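Pectate lyase 47 (PDB 1VBL) cleaves pectate by beta-elimination, as a thermostable, calcium-binding lyase of polysaccharide lyase family 1. Local coordinates at residues A[313-318]-A[328-333]. Sequence-based numbering, arbitrary orientation.
Sequences YAWGVG and NYFSFD
One face of the W315 indole receives the edge of the F330 phenyl ring, an edge-to-face pair with centroids 5.2 Å apart and planes at 74°. F330 CZ stands over the rim of the six-membered ring, 3.6 Å from W315 CZ2, while the N328 CB methylene offers an apolar surface to the indole edge, in its plane, 3.8 Å from the same W315 CZ2. Along the rim of F330 sits the methyl of A314, its CB 3.7 Å from F330 CE2 and small enough to lie at the ring edge in its plane. W315 CG lies anti to its carbonyl carbon (chi1 -60°), which carries the indole across to strand 322-332. Its NE1 is hydrogen-bonded to Y301 OH, and the Y301 ring also stacks on F330. With W315 cut back to an alanine, the F330 edge is likely to lose its aromatic face and Y301 OH its N-H partner. The contact joins two faces of the parallel beta-helix typical of polysaccharide lyase family 1, strands 315-318 and 322-332 belonging to different sheets. With no hydrogen bond between the segments, dispersion and edge-to-face attraction hold them together, and the indole's one polar group is taken up by Y301.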
loop_
_atom_site.group_PDB
_atom_site.type_symbol
_atom_site.label_atom_id
_atom_site.label_comp_id
_atom_site.label_asym_id
_atom_site.label_seq_id
_atom_site.Cartn_x
_atom_site.Cartn_y
_atom_site.Cartn_z
ATOM N N TYR A 313 9.729 10.847 4.676
ATOM C CA TYR A 313 8.693 11.374 5.561
ATOM C C TYR A 313 7.702 10.262 5.885
ATOM O O TYR A 313 7.662 9.235 5.201
ATOM C CB TYR A 313 7.970 12.552 4.892
ATOM C CG TYR A 313 6.974 12.163 3.823
ATOM C CD1 TYR A 313 5.655 11.853 4.154
ATOM C CD2 TYR A 313 7.348 12.102 2.478
ATOM C CE1 TYR A 313 4.730 11.492 3.177
ATOM C CE2 TYR A 313 6.427 11.739 1.488
ATOM C CZ TYR A 313 5.122 11.438 1.849
ATOM O OH TYR A 313 4.202 11.094 0.890
ATOM N N ALA A 314 6.902 10.459 6.929
ATOM C CA ALA A 314 5.926 9.453 7.317
ATOM C C ALA A 314 4.508 9.882 6.958
ATOM O O ALA A 314 3.856 9.255 6.126
ATOM C CB ALA A 314 6.024 9.179 8.818
ATOM N N TRP A 315 4.040 10.962 7.578
ATOM C CA TRP A 315 2.688 11.448 7.331
ATOM C C TRP A 315 2.605 12.551 6.281
ATOM O O TRP A 315 3.106 13.662 6.481
ATOM C CB TRP A 315 2.065 11.934 8.639
ATOM C CG TRP A 315 1.967 10.861 9.687
ATOM C CD1 TRP A 315 1.907 9.511 9.479
ATOM C CD2 TRP A 315 1.873 11.054 11.103
ATOM N NE1 TRP A 315 1.780 8.851 10.681
ATOM C CE2 TRP A 315 1.756 9.776 11.693
ATOM C CE3 TRP A 315 1.873 12.185 11.930
ATOM C CZ2 TRP A 315 1.639 9.595 13.077
ATOM C CZ3 TRP A 315 1.758 12.006 13.307
ATOM C CH2 TRP A 315 1.642 10.717 13.864
ATOM N N GLY A 316 1.966 12.229 5.161
ATOM C CA GLY A 316 1.811 13.192 4.089
ATOM C C GLY A 316 0.467 13.883 4.198
ATOM O O GLY A 316 -0.581 13.260 4.010
ATOM N N VAL A 317 0.496 15.173 4.519
ATOM C CA VAL A 317 -0.722 15.958 4.651
ATOM C C VAL A 317 -1.038 16.570 3.288
ATOM O O VAL A 317 -0.428 17.563 2.883
ATOM C CB VAL A 317 -0.546 17.076 5.701
ATOM C CG1 VAL A 317 -1.806 17.927 5.781
ATOM C CG2 VAL A 317 -0.239 16.464 7.062
ATOM N N GLY A 318 -1.982 15.957 2.582
ATOM C CA GLY A 318 -2.362 16.435 1.268
ATOM C C GLY A 318 -3.596 17.311 1.293
ATOM O O GLY A 318 -4.170 17.570 2.353
ATOM N N ASN A 328 1.055 7.297 18.356
ATOM C CA ASN A 328 1.924 6.582 17.436
ATOM C C ASN A 328 3.328 6.735 17.997
ATOM O O ASN A 328 3.653 7.757 18.602
ATOM C CB ASN A 328 1.834 7.173 16.029
ATOM C CG ASN A 328 0.443 7.067 15.453
ATOM O OD1 ASN A 328 -0.336 8.023 15.495
ATOM N ND2 ASN A 328 0.109 5.895 14.934
ATOM N N TYR A 329 4.153 5.718 17.793
ATOM C CA TYR A 329 5.514 5.703 18.317
ATOM C C TYR A 329 6.552 5.648 17.200
ATOM O O TYR A 329 6.515 4.749 16.360
ATOM C CB TYR A 329 5.665 4.480 19.224
ATOM C CG TYR A 329 6.864 4.487 20.145
ATOM C CD1 TYR A 329 6.693 4.483 21.525
ATOM C CD2 TYR A 329 8.167 4.453 19.641
ATOM C CE1 TYR A 329 7.783 4.441 22.390
ATOM C CE2 TYR A 329 9.272 4.410 20.501
ATOM C CZ TYR A 329 9.066 4.403 21.876
ATOM O OH TYR A 329 10.136 4.358 22.739
ATOM N N PHE A 330 7.482 6.603 17.204
ATOM C CA PHE A 330 8.538 6.651 16.191
ATOM C C PHE A 330 9.906 6.379 16.806
ATOM O O PHE A 330 10.243 6.926 17.856
ATOM C CB PHE A 330 8.609 8.027 15.512
ATOM C CG PHE A 330 7.421 8.356 14.657
ATOM C CD1 PHE A 330 6.239 8.812 15.230
ATOM C CD2 PHE A 330 7.500 8.237 13.271
ATOM C CE1 PHE A 330 5.151 9.149 14.436
ATOM C CE2 PHE A 330 6.419 8.569 12.463
ATOM C CZ PHE A 330 5.238 9.028 13.046
ATOM N N SER A 331 10.693 5.550 16.132
ATOM C CA SER A 331 12.036 5.219 16.590
ATOM C C SER A 331 13.015 5.408 15.436
ATOM O O SER A 331 12.803 4.882 14.348
ATOM C CB SER A 331 12.089 3.769 17.073
ATOM O OG SER A 331 13.388 3.428 17.519
ATOM N N PHE A 332 14.076 6.172 15.678
ATOM C CA PHE A 332 15.110 6.430 14.673
ATOM C C PHE A 332 16.456 6.147 15.339
ATOM O O PHE A 332 16.621 6.423 16.525
ATOM C CB PHE A 332 15.079 7.899 14.235
ATOM C CG PHE A 332 13.853 8.284 13.449
ATOM C CD1 PHE A 332 13.852 8.213 12.058
ATOM C CD2 PHE A 332 12.710 8.745 14.098
ATOM C CE1 PHE A 332 12.729 8.601 11.322
ATOM C CE2 PHE A 332 11.582 9.135 13.373
ATOM C CZ PHE A 332 11.591 9.064 11.982
ATOM N N ASP A 333 17.417 5.601 14.599
ATOM C CA ASP A 333 18.711 5.332 15.211
ATOM C C ASP A 333 19.727 6.430 14.920
ATOM O O ASP A 333 20.937 6.241 15.075
ATOM C CB ASP A 333 19.249 3.950 14.809
ATOM C CG ASP A 333 19.559 3.833 13.333
ATOM O OD1 ASP A 333 19.943 2.717 12.922
ATOM O OD2 ASP A 333 19.430 4.825 12.588
#